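Local coordinates for type IV pilus biogenesis protein PilB (Streptococcus sanguinis, PDB 7B7P) that serves as a bimodular minor pilin of type IV pili with a direct role in adhesion, carrying a metal-binding von Willebrand factor A-like module, at residues D284-A289 with I377-S382; P317-S322 with R344-A349; S382-I387 with T394-A399. All coordinates share one frame; numbering follows the deposited sequence.

Interaction 1 (D284-A289 with I377-S382); sequences DGIPNA and IAYGQS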
ATOM      1  N   ASP A 284      15.137  -1.516 -14.130  1.00 56.79           N
ATOM      2  CA  ASP A 284      16.199  -2.513 -14.189  1.00 59.50           C
ATOM      3  C   ASP A 284      17.575  -1.889 -14.397  1.00 59.44           C
ATOM      4  O   ASP A 284      18.517  -2.595 -14.769  1.00 64.57           O
ATOM      5  CB  ASP A 284      15.915  -3.526 -15.304  1.00 64.57           C
ATOM      6  CG  ASP A 284      16.376  -3.033 -16.692  1.00 63.71           C
ATOM      7  OD1 ASP A 284      16.294  -1.813 -16.948  1.00 64.19           O
ATOM      8  OD2 ASP A 284      16.816  -3.863 -17.528  1.00 62.24           O
ATOM      9  N   GLY A 285      17.721  -0.585 -14.179  1.00 58.09           N
ATOM     10  CA  GLY A 285      18.986   0.040 -14.518  1.00 54.30           C
ATOM     11  C   GLY A 285      19.217   1.326 -13.757  1.00 58.41           C
ATOM     12  O   GLY A 285      18.316   1.898 -13.138  1.00 61.11           O
ATOM     13  N   ILE A 286      20.458   1.774 -13.814  1.00 53.28           N
ATOM     14  CA  ILE A 286      20.809   3.043 -13.188  1.00 58.26           C
ATOM     15  C   ILE A 286      20.114   4.183 -13.929  1.00 58.54           C
ATOM     16  O   ILE A 286      20.187   4.250 -15.175  1.00 59.19           O
ATOM     17  CB  ILE A 286      22.310   3.239 -13.203  1.00 59.65           C
ATOM     18  CG1 ILE A 286      23.046   2.039 -12.597  1.00 56.47           C
ATOM     19  CG2 ILE A 286      22.658   4.562 -12.512  1.00 54.27           C
ATOM     20  CD1 ILE A 286      24.535   2.059 -13.004  1.00 55.21           C
ATOM     21  N   PRO A 287      19.453   5.094 -13.226  1.00 53.20           N
ATOM     22  CA  PRO A 287      18.922   6.301 -13.875  1.00 57.27           C
ATOM     23  C   PRO A 287      19.997   7.036 -14.661  1.00 55.19           C
ATOM     24  O   PRO A 287      21.086   7.314 -14.160  1.00 53.92           O
ATOM     25  CB  PRO A 287      18.421   7.139 -12.692  1.00 56.34           C
ATOM     26  CG  PRO A 287      18.119   6.149 -11.630  1.00 52.68           C
ATOM     27  CD  PRO A 287      19.169   5.068 -11.781  1.00 52.47           C
ATOM     28  N   ASN A 288      19.695   7.340 -15.921  1.00 53.30           N
ATOM     29  CA  ASN A 288      20.718   7.976 -16.745  1.00 54.27           C
ATOM     30  C   ASN A 288      20.116   8.918 -17.778  1.00 57.86           C
ATOM     31  O   ASN A 288      20.760   9.173 -18.800  1.00 59.19           O
ATOM     32  CB  ASN A 288      21.592   6.913 -17.493  1.00 54.90           C
ATOM     33  CG  ASN A 288      20.773   6.051 -18.444  1.00 55.86           C
ATOM     34  OD1 ASN A 288      19.529   6.111 -18.475  1.00 58.89           O
ATOM     35  ND2 ASN A 288      21.463   5.275 -19.256  1.00 60.58           N
ATOM     36  N   ALA A 289      18.887   9.394 -17.573  1.00 59.36           N
ATOM     37  CA  ALA A 289      18.257  10.295 -18.524  1.00 54.40           C
ATOM     38  C   ALA A 289      17.249  11.176 -17.791  1.00 55.48           C
ATOM     39  O   ALA A 289      16.693  10.789 -16.759  1.00 55.94           O
ATOM     40  CB  ALA A 289      17.589   9.504 -19.667  1.00 55.61           C
ATOM     41  N   ILE A 377      20.868  -2.186 -10.118  1.00 56.99           N
ATOM     42  CA  ILE A 377      19.807  -1.728  -9.253  1.00 59.02           C
ATOM     43  C   ILE A 377      20.374  -1.069  -8.000  1.00 56.78           C
ATOM     44  O   ILE A 377      19.660  -0.900  -7.014  1.00 56.88           O
ATOM     45  CB  ILE A 377      18.828  -2.866  -8.918  1.00 64.66           C
ATOM     46  CG1 ILE A 377      19.597  -4.129  -8.517  1.00 65.55           C
ATOM     47  CG2 ILE A 377      17.917  -3.133 -10.116  1.00 59.47           C
ATOM     48  CD1 ILE A 377      18.888  -4.946  -7.464  1.00 64.84           C
ATOM     49  N   ALA A 378      21.654  -0.682  -8.034  1.00 55.74           N
ATOM     50  CA  ALA A 378      22.296  -0.051  -6.874  1.00 58.83           C
ATOM     51  C   ALA A 378      21.759   1.352  -6.548  1.00 58.67           C
ATOM     52  O   ALA A 378      22.139   1.923  -5.520  1.00 57.19           O
ATOM     53  CB  ALA A 378      23.811   0.021  -7.089  1.00 57.36           C
ATOM     54  N   TYR A 379      20.891   1.931  -7.373  1.00 59.91           N
ATOM     55  CA  TYR A 379      20.285   3.210  -7.028  1.00 56.85           C
ATOM     56  C   TYR A 379      18.779   3.081  -6.882  1.00 61.02           C
ATOM     57  O   TYR A 379      18.073   4.089  -6.887  1.00 60.01           O
ATOM     58  CB  TYR A 379      20.658   4.270  -8.063  1.00 53.42           C
ATOM     59  CG  TYR A 379      22.138   4.426  -8.118  1.00 54.95           C
ATOM     60  CD1 TYR A 379      22.816   5.172  -7.156  1.00 55.61           C
ATOM     61  CD2 TYR A 379      22.875   3.758  -9.082  1.00 57.18           C
ATOM     62  CE1 TYR A 379      24.193   5.282  -7.188  1.00 57.03           C
ATOM     63  CE2 TYR A 379      24.233   3.842  -9.126  1.00 53.45           C
ATOM     64  CZ  TYR A 379      24.899   4.594  -8.183  1.00 58.86           C
ATOM     65  OH  TYR A 379      26.270   4.679  -8.281  1.00 61.79           O
ATOM     66  N   GLY A 380      18.280   1.850  -6.737  1.00 59.10           N
ATOM     67  CA  GLY A 380      16.853   1.661  -6.544  1.00 60.62           C
ATOM     68  C   GLY A 380      16.357   2.326  -5.278  1.00 59.46           C
ATOM     69  O   GLY A 380      15.393   3.097  -5.306  1.00 57.92           O
ATOM     70  N   GLN A 381      17.035   2.064  -4.153  1.00 59.01           N
ATOM     71  CA  GLN A 381      16.649   2.691  -2.886  1.00 60.88           C
ATOM     72  C   GLN A 381      16.830   4.203  -2.955  1.00 58.42           C
ATOM     73  O   GLN A 381      16.004   4.966  -2.443  1.00 61.22           O
ATOM     74  CB  GLN A 381      17.472   2.095  -1.727  1.00 56.25           C
ATOM     75  CG  GLN A 381      17.104   2.623  -0.310  1.00 59.50           C
ATOM     76  CD  GLN A 381      15.725   2.138   0.155  1.00 61.59           C
ATOM     77  OE1 GLN A 381      15.477   0.942   0.209  1.00 62.77           O
ATOM     78  NE2 GLN A 381      14.816   3.073   0.453  1.00 56.67           N
ATOM     79  N   SER A 382      17.904   4.646  -3.596  1.00 55.24           N
ATOM     80  CA  SER A 382      18.181   6.067  -3.723  1.00 60.04           C
ATOM     81  C   SER A 382      17.074   6.777  -4.510  1.00 60.93           C
ATOM     82  O   SER A 382      16.593   7.852  -4.115  1.00 58.32           O
ATOM     83  CB  SER A 382      19.548   6.221  -4.387  1.00 58.59           C
ATOM     84  OG  SER A 382      20.092   7.500  -4.182  1.00 77.44           O
TER
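I286 and Y379 bring the two segments together, their CA atoms 6.2 Å apart. D284-N288 is the loop between strand 276-283 and strand 289-291, which A289 opens, while I377-G380 forms a type I beta turn, closed by a 3.1 Å hydrogen bond from G380 N to I377 O. Y379 sits at the N-cap position of helix 380-388. With CG anti to the carbonyl carbon (chi1 -59°), its side chain sets off toward the loop, which brings CD2 and CE2 up to I286. Both branches of I286 gather at these two ring atoms: CG2 comes within 3.5 Å of Y379 CD2, approaching obliquely, and CG1 lies at the ring edge, in plane, 3.9 Å from the same CD2. Nearer the Y379 backbone, P287 CD lies 4.1 Å from Y379 CB. At the other end I377 CG2 makes a marginal 4.5 Å approach to D284 CA, on the backbone side; the carboxylate of D284, a magnesium-binding residue of the MIDAS, is turned elsewhere, with OD2 engaged by S173 and R191. No hydrogen bond crosses between the segments, so the metal-site loop rests on the helix start through apolar contact, which sets proximity but little directional restraint.

Interaction 2 (P317-S322 with R344-A349); sequences PIYDLS and RENSIA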
ATOM      1  N   PRO A 317      20.265  22.248 -15.219  1.00 69.26           N
ATOM      2  CA  PRO A 317      19.002  21.655 -15.667  1.00 66.96           C
ATOM      3  C   PRO A 317      17.814  22.408 -15.101  1.00 67.05           C
ATOM      4  O   PRO A 317      17.784  22.777 -13.930  1.00 77.05           O
ATOM      5  CB  PRO A 317      19.056  20.224 -15.122  1.00 65.37           C
ATOM      6  CG  PRO A 317      20.471  20.028 -14.654  1.00 67.34           C
ATOM      7  CD  PRO A 317      20.976  21.379 -14.270  1.00 67.61           C
ATOM      8  N   ILE A 318      16.826  22.638 -15.938  1.00 67.96           N
ATOM      9  CA  ILE A 318      15.514  23.026 -15.471  1.00 60.86           C
ATOM     10  C   ILE A 318      14.610  21.901 -15.923  1.00 63.24           C
ATOM     11  O   ILE A 318      14.389  21.712 -17.129  1.00 61.95           O
ATOM     12  CB  ILE A 318      15.079  24.385 -16.025  1.00 64.84           C
ATOM     13  CG1 ILE A 318      16.117  25.441 -15.622  1.00 66.32           C
ATOM     14  CG2 ILE A 318      13.711  24.752 -15.521  1.00 58.21           C
ATOM     15  CD1 ILE A 318      16.082  26.675 -16.447  1.00 61.56           C
ATOM     16  N   TYR A 319      14.142  21.109 -14.969  1.00 59.59           N
ATOM     17  CA  TYR A 319      13.430  19.901 -15.327  1.00 57.34           C
ATOM     18  C   TYR A 319      12.127  20.229 -16.037  1.00 59.46           C
ATOM     19  O   TYR A 319      11.475  21.233 -15.758  1.00 61.48           O
ATOM     20  CB  TYR A 319      13.202  19.048 -14.087  1.00 59.80           C
ATOM     21  CG  TYR A 319      14.541  18.591 -13.560  1.00 59.76           C
ATOM     22  CD1 TYR A 319      15.403  17.855 -14.364  1.00 56.31           C
ATOM     23  CD2 TYR A 319      14.965  18.935 -12.293  1.00 55.87           C
ATOM     24  CE1 TYR A 319      16.647  17.466 -13.906  1.00 55.93           C
ATOM     25  CE2 TYR A 319      16.211  18.547 -11.815  1.00 55.83           C
ATOM     26  CZ  TYR A 319      17.040  17.820 -12.625  1.00 57.19           C
ATOM     27  OH  TYR A 319      18.264  17.455 -12.149  1.00 61.77           O
ATOM     28  N   ASP A 320      11.778  19.379 -16.995  1.00 58.65           N
ATOM     29  CA  ASP A 320      10.479  19.411 -17.640  1.00 52.16           C
ATOM     30  C   ASP A 320       9.408  18.897 -16.694  1.00 59.65           C
ATOM     31  O   ASP A 320       9.114  17.692 -16.646  1.00 62.02           O
ATOM     32  CB  ASP A 320      10.505  18.565 -18.917  1.00 53.60           C
ATOM     33  CG  ASP A 320       9.229  18.691 -19.735  1.00 53.89           C
ATOM     34  OD1 ASP A 320       8.328  19.470 -19.364  1.00 55.78           O
ATOM     35  OD2 ASP A 320       9.119  17.977 -20.743  1.00 61.97           O
ATOM     36  N   LEU A 321       8.823  19.812 -15.941  1.00 59.50           N
ATOM     37  CA  LEU A 321       7.716  19.547 -15.038  1.00 58.21           C
ATOM     38  C   LEU A 321       6.365  19.952 -15.618  1.00 54.94           C
ATOM     39  O   LEU A 321       5.426  20.193 -14.860  1.00 58.37           O
ATOM     40  CB  LEU A 321       7.950  20.288 -13.731  1.00 57.22           C
ATOM     41  CG  LEU A 321       9.308  19.970 -13.140  1.00 59.55           C
ATOM     42  CD1 LEU A 321       9.460  20.766 -11.837  1.00 53.20           C
ATOM     43  CD2 LEU A 321       9.392  18.446 -12.901  1.00 53.92           C
ATOM     44  N   SER A 322       6.247  20.069 -16.933  1.00 56.38           N
ATOM     45  CA  SER A 322       4.988  20.555 -17.477  1.00 60.19           C
ATOM     46  C   SER A 322       3.903  19.471 -17.396  1.00 62.37           C
ATOM     47  O   SER A 322       4.182  18.282 -17.549  1.00 61.78           O
ATOM     48  CB  SER A 322       5.156  20.992 -18.935  1.00 62.24           C
ATOM     49  OG  SER A 322       3.871  21.100 -19.546  1.00 66.27           O
ATOM     50  N   ARG A 344      23.676  11.007 -13.427  1.00 56.88           N
ATOM     51  CA  ARG A 344      22.909  10.100 -12.591  1.00 54.22           C
ATOM     52  C   ARG A 344      22.155  10.896 -11.541  1.00 55.07           C
ATOM     53  O   ARG A 344      20.935  10.751 -11.390  1.00 57.88           O
ATOM     54  CB  ARG A 344      23.838   9.052 -11.957  1.00 52.23           C
ATOM     55  CG  ARG A 344      23.128   8.065 -11.015  1.00 59.98           C
ATOM     56  CD  ARG A 344      24.086   7.080 -10.330  1.00 54.96           C
ATOM     57  NE  ARG A 344      25.030   7.729  -9.424  1.00 53.35           N
ATOM     58  CZ  ARG A 344      26.304   7.965  -9.725  1.00 58.32           C
ATOM     59  NH1 ARG A 344      26.788   7.615 -10.916  1.00 60.37           N
ATOM     60  NH2 ARG A 344      27.093   8.557  -8.848  1.00 55.78           N
ATOM     61  N   GLU A 345      22.867  11.786 -10.852  1.00 57.37           N
ATOM     62  CA  GLU A 345      22.251  12.697  -9.901  1.00 60.52           C
ATOM     63  C   GLU A 345      21.097  13.489 -10.529  1.00 56.35           C
ATOM     64  O   GLU A 345      20.026  13.603  -9.924  1.00 57.33           O
ATOM     65  CB  GLU A 345      23.328  13.632  -9.325  1.00 56.46           C
ATOM     66  CG  GLU A 345      22.769  14.802  -8.519  1.00 66.28           C
ATOM     67  CD  GLU A 345      21.840  14.361  -7.367  1.00 67.35           C
ATOM     68  OE1 GLU A 345      22.049  13.257  -6.801  1.00 74.26           O
ATOM     69  OE2 GLU A 345      20.904  15.126  -7.029  1.00 71.61           O
ATOM     70  N   ASN A 346      21.278  14.018 -11.747  1.00 54.42           N
ATOM     71  CA  ASN A 346      20.201  14.803 -12.367  1.00 55.18           C
ATOM     72  C   ASN A 346      18.997  13.932 -12.724  1.00 58.60           C
ATOM     73  O   ASN A 346      17.847  14.395 -12.684  1.00 55.06           O
ATOM     74  CB  ASN A 346      20.702  15.526 -13.634  1.00 58.16           C
ATOM     75  CG  ASN A 346      21.646  16.695 -13.323  1.00 59.30           C
ATOM     76  OD1 ASN A 346      21.607  17.257 -12.238  1.00 59.76           O
ATOM     77  ND2 ASN A 346      22.483  17.056 -14.276  1.00 59.84           N
ATOM     78  N   SER A 347      19.243  12.680 -13.104  1.00 57.97           N
ATOM     79  CA  SER A 347      18.153  11.768 -13.430  1.00 53.23           C
ATOM     80  C   SER A 347      17.337  11.408 -12.194  1.00 55.93           C
ATOM     81  O   SER A 347      16.108  11.273 -12.264  1.00 55.60           O
ATOM     82  CB  SER A 347      18.724  10.519 -14.099  1.00 47.25           C
ATOM     83  OG  SER A 347      17.672   9.670 -14.502  1.00 58.06           O
ATOM     84  N   ILE A 348      18.008  11.220 -11.063  1.00 55.72           N
ATOM     85  CA  ILE A 348      17.307  10.896  -9.832  1.00 52.42           C
ATOM     86  C   ILE A 348      16.560  12.120  -9.316  1.00 55.86           C
ATOM     87  O   ILE A 348      15.436  12.012  -8.818  1.00 52.03           O
ATOM     88  CB  ILE A 348      18.310  10.340  -8.800  1.00 54.71           C
ATOM     89  CG1 ILE A 348      18.761   8.934  -9.220  1.00 54.78           C
ATOM     90  CG2 ILE A 348      17.712  10.306  -7.396  1.00 54.87           C
ATOM     91  CD1 ILE A 348      19.889   8.358  -8.380  1.00 56.73           C
ATOM     92  N   ALA A 349      17.175  13.302  -9.423  1.00 53.92           N
ATOM     93  CA  ALA A 349      16.532  14.524  -8.942  1.00 55.95           C
ATOM     94  C   ALA A 349      15.301  14.868  -9.765  1.00 52.46           C
ATOM     95  O   ALA A 349      14.328  15.408  -9.227  1.00 57.01           O
ATOM     96  CB  ALA A 349      17.518  15.701  -8.965  1.00 55.06           C
TER
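Y319 and N346 bury the larger part of this contact, Y319 reaching from the loop between strands 311-314 and 332-335 to the side of helix 341-358. With CG anti to its carbonyl carbon (chi1 -65°), the tyrosine extends its ring so that the hydroxyl end lands on the helix beside N346. There Y319 OH stands 3.1 Å from N346 O and 3.3 Å from N346 CA, so it lies against the helix backbone itself. The side chain of N346 also borders the hydroxyl, its CB 3.4 Å from Y319 OH. One turn along, A349 CB lies 3.7 Å from Y319 OH and makes an apolar contact with the ring at Y319 CE2, 4.2 Å away.

P317 makes the second approach to N346. Its CG packs against the amide, 3.6 Å from N346 ND2, the two side chains crossing at about a right angle. N346 thus has the proline ring at its amide and the tyrosine hydroxyl near its CB and its backbone O. Farther along the loop, D320 OD1 accepts from S322 N at 3.3 Å, an Asx turn, while D320 OD2 pairs with R331. The Y319 ring also meets that of Y350, and Y350 OH bonds to D320 O, adding further ties between loop and helix.

The tyrosine's polar end lies by backbone and amide oxygens of the helix, while carbon contacts come from A349 on the ring and from P317 on N346. Between these segments, then, the loop is held at the surface by closeness to polar atoms plus modest apolar packing.

Interaction 3 (S382-I387 with T394-A399); sequences SLTDRI and TKYVSA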
ATOM      1  N   SER A 382      17.904   4.646  -3.596  1.00 55.24           N
ATOM      2  CA  SER A 382      18.181   6.067  -3.723  1.00 60.04           C
ATOM      3  C   SER A 382      17.074   6.777  -4.510  1.00 60.93           C
ATOM      4  O   SER A 382      16.593   7.852  -4.115  1.00 58.32           O
ATOM      5  CB  SER A 382      19.548   6.221  -4.387  1.00 58.59           C
ATOM      6  OG  SER A 382      20.092   7.500  -4.182  1.00 77.44           O
ATOM      7  N   LEU A 383      16.648   6.171  -5.623  1.00 56.81           N
ATOM      8  CA  LEU A 383      15.546   6.706  -6.416  1.00 56.66           C
ATOM      9  C   LEU A 383      14.260   6.809  -5.594  1.00 56.88           C
ATOM     10  O   LEU A 383      13.579   7.844  -5.600  1.00 55.48           O
ATOM     11  CB  LEU A 383      15.333   5.823  -7.642  1.00 54.42           C
ATOM     12  CG  LEU A 383      14.154   6.205  -8.522  1.00 55.97           C
ATOM     13  CD1 LEU A 383      14.510   7.559  -9.119  1.00 48.64           C
ATOM     14  CD2 LEU A 383      13.894   5.122  -9.632  1.00 48.35           C
ATOM     15  N   THR A 384      13.918   5.729  -4.889  1.00 53.40           N
ATOM     16  CA  THR A 384      12.731   5.685  -4.042  1.00 58.26           C
ATOM     17  C   THR A 384      12.758   6.795  -2.993  1.00 61.31           C
ATOM     18  O   THR A 384      11.768   7.518  -2.807  1.00 59.43           O
ATOM     19  CB  THR A 384      12.647   4.307  -3.374  1.00 58.56           C
ATOM     20  OG1 THR A 384      12.672   3.287  -4.388  1.00 60.33           O
ATOM     21  CG2 THR A 384      11.394   4.173  -2.522  1.00 55.67           C
ATOM     22  N   ASP A 385      13.897   6.949  -2.312  1.00 56.35           N
ATOM     23  CA  ASP A 385      14.018   7.965  -1.273  1.00 58.96           C
ATOM     24  C   ASP A 385      13.809   9.364  -1.840  1.00 61.36           C
ATOM     25  O   ASP A 385      13.166  10.205  -1.203  1.00 60.53           O
ATOM     26  CB  ASP A 385      15.390   7.871  -0.605  1.00 57.65           C
ATOM     27  CG  ASP A 385      15.583   6.586   0.187  1.00 68.77           C
ATOM     28  OD1 ASP A 385      14.594   5.842   0.423  1.00 71.40           O
ATOM     29  OD2 ASP A 385      16.743   6.334   0.604  1.00 74.70           O
ATOM     30  N   ARG A 386      14.359   9.641  -3.031  1.00 56.99           N
ATOM     31  CA  ARG A 386      14.120  10.936  -3.660  1.00 61.74           C
ATOM     32  C   ARG A 386      12.644  11.114  -4.010  1.00 57.35           C
ATOM     33  O   ARG A 386      12.065  12.177  -3.763  1.00 58.21           O
ATOM     34  CB  ARG A 386      14.991  11.109  -4.907  1.00 55.99           C
ATOM     35  CG  ARG A 386      15.269  12.556  -5.237  1.00 60.12           C
ATOM     36  CD  ARG A 386      16.173  13.180  -4.186  1.00 59.92           C
ATOM     37  NE  ARG A 386      17.474  12.523  -4.241  1.00 68.92           N
ATOM     38  CZ  ARG A 386      18.501  13.001  -4.933  1.00 67.70           C
ATOM     39  NH1 ARG A 386      18.371  14.157  -5.590  1.00 60.10           N
ATOM     40  NH2 ARG A 386      19.645  12.329  -4.964  1.00 66.89           N
ATOM     41  N   ILE A 387      12.013  10.081  -4.574  1.00 59.04           N
ATOM     42  CA  ILE A 387      10.573  10.150  -4.831  1.00 56.73           C
ATOM     43  C   ILE A 387       9.814  10.443  -3.532  1.00 58.82           C
ATOM     44  O   ILE A 387       8.786  11.132  -3.545  1.00 59.02           O
ATOM     45  CB  ILE A 387      10.091   8.842  -5.511  1.00 59.57           C
ATOM     46  CG1 ILE A 387      10.687   8.686  -6.927  1.00 53.82           C
ATOM     47  CG2 ILE A 387       8.546   8.759  -5.565  1.00 46.79           C
ATOM     48  CD1 ILE A 387      10.274   7.352  -7.609  1.00 51.64           C
ATOM     49  N   THR A 394       6.662   5.639   0.517  1.00 63.58           N
ATOM     50  CA  THR A 394       7.410   4.943  -0.517  1.00 59.68           C
ATOM     51  C   THR A 394       7.988   3.658   0.048  1.00 62.73           C
ATOM     52  O   THR A 394       8.215   3.534   1.251  1.00 68.03           O
ATOM     53  CB  THR A 394       8.554   5.778  -1.084  1.00 60.55           C
ATOM     54  OG1 THR A 394       9.534   5.990  -0.059  1.00 67.53           O
ATOM     55  CG2 THR A 394       8.048   7.115  -1.624  1.00 59.00           C
ATOM     56  N   LYS A 395       8.245   2.709  -0.841  1.00 60.59           N
ATOM     57  CA  LYS A 395       8.797   1.423  -0.444  1.00 63.80           C
ATOM     58  C   LYS A 395       9.614   0.870  -1.599  1.00 59.32           C
ATOM     59  O   LYS A 395       9.085   0.673  -2.701  1.00 54.55           O
ATOM     60  CB  LYS A 395       7.678   0.459  -0.050  1.00 60.37           C
ATOM     61  CG  LYS A 395       8.140  -0.902   0.436  1.00 63.35           C
ATOM     62  CD  LYS A 395       6.977  -1.899   0.305  1.00 74.11           C
ATOM     63  CE  LYS A 395       7.409  -3.361   0.423  1.00 74.53           C
ATOM     64  NZ  LYS A 395       8.300  -3.568   1.590  1.00 80.95           N
ATOM     65  N   TYR A 396      10.887   0.596  -1.340  1.00 60.94           N
ATOM     66  CA  TYR A 396      11.761  -0.029  -2.319  1.00 59.09           C
ATOM     67  C   TYR A 396      11.928  -1.520  -2.038  1.00 61.54           C
ATOM     68  O   TYR A 396      12.117  -1.930  -0.893  1.00 64.36           O
ATOM     69  CB  TYR A 396      13.128   0.651  -2.334  1.00 55.88           C
ATOM     70  CG  TYR A 396      14.053  -0.057  -3.274  1.00 61.52           C
ATOM     71  CD1 TYR A 396      13.793  -0.071  -4.647  1.00 62.38           C
ATOM     72  CD2 TYR A 396      15.152  -0.782  -2.798  1.00 60.56           C
ATOM     73  CE1 TYR A 396      14.623  -0.757  -5.529  1.00 58.57           C
ATOM     74  CE2 TYR A 396      15.993  -1.454  -3.675  1.00 59.44           C
ATOM     75  CZ  TYR A 396      15.720  -1.432  -5.041  1.00 57.92           C
ATOM     76  OH  TYR A 396      16.529  -2.108  -5.920  1.00 59.07           O
ATOM     77  N   VAL A 397      11.893  -2.323  -3.100  1.00 58.50           N
ATOM     78  CA  VAL A 397      12.134  -3.757  -3.037  1.00 61.63           C
ATOM     79  C   VAL A 397      12.967  -4.147  -4.251  1.00 63.56           C
ATOM     80  O   VAL A 397      12.683  -3.705  -5.368  1.00 60.74           O
ATOM     81  CB  VAL A 397      10.811  -4.563  -3.009  1.00 67.59           C
ATOM     82  CG1 VAL A 397      11.081  -6.053  -3.172  1.00 65.92           C
ATOM     83  CG2 VAL A 397      10.053  -4.317  -1.714  1.00 67.61           C
ATOM     84  N   SER A 398      13.989  -4.986  -4.044  1.00 58.16           N
ATOM     85  CA  SER A 398      14.734  -5.567  -5.158  1.00 61.19           C
ATOM     86  C   SER A 398      14.265  -6.991  -5.409  1.00 64.23           C
ATOM     87  O   SER A 398      14.052  -7.759  -4.469  1.00 64.36           O
ATOM     88  CB  SER A 398      16.240  -5.550  -4.920  1.00 64.58           C
ATOM     89  OG  SER A 398      16.549  -5.997  -3.627  1.00 75.88           O
ATOM     90  N   ALA A 399      14.068  -7.317  -6.681  1.00 63.55           N
ATOM     91  CA  ALA A 399      13.661  -8.640  -7.130  1.00 65.08           C
ATOM     92  C   ALA A 399      14.745  -9.105  -8.084  1.00 65.87           C
ATOM     93  O   ALA A 399      14.817  -8.631  -9.224  1.00 66.54           O
ATOM     94  CB  ALA A 399      12.290  -8.610  -7.818  1.00 64.27           C
TER
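T384 is the hub on the helix, turning its side chain to the strand and placing a different branch against each of two residues there. Its chi1 of -55° sets OG1 beside the backbone N and CG2 anti to it. CG2 packs on T394, 3.6 Å from T394 CB and equally close to T394 OG1; the two threonines slide past one another in opposite directions. The OG1 branch faces Y396, 3.4 Å from Y396 CB and 3.5 Å from Y396 CD1, and the side chains cross at about a right angle. That hydroxyl is not left to carbon alone, since it hydrogen-bonds to G380 O one turn back in the helix. One turn on, I387 adds a looser contact, its CG2 4.3 Å from T394 CG2.

The segments carrying these side chains run nearly antiparallel, at 171°, with axes 7.9 Å apart at closest approach. Strand 364-370 bonds to K395, V397 and A399 through its backbone, and its V367 touches both T384 and Y396, while V365 lies against I387. On another side of the helix, L383 meets A351 of helix 341-358.

Strand 364-370, helix 380-388 and strand 393-399 make a beta-alpha-beta unit whose two strands pair in parallel. The helix packs on the sheet, running back antiparallel to the strands as the crossover connection, the repeating element of the Rossmann-like alpha/beta architecture of von Willebrand factor A domains.

How the interactions relate
Helix 380-388 serves interactions 1 and 3, which share S382: its N-terminal approach meets the metal-site loop, and its body packs on strand 393-399. Y396 bridges the two, its ring lying against G380. Interaction 2 is the surface contact, whereas the other two are partly buried. Its helix 341-358 nevertheless reaches both neighbours: A289 O probably hydrogen-bonds to S347 OG, R344 packs on Y379, and E345 forms a salt bridge with R386. Interactions 1 and 3 have no hydrogen bond across their segments and rest mainly on carbon contacts; the T384 hydroxyl touches Y396 but bonds within its own helix. Interaction 2 places a phenol among polar backbone and amide atoms.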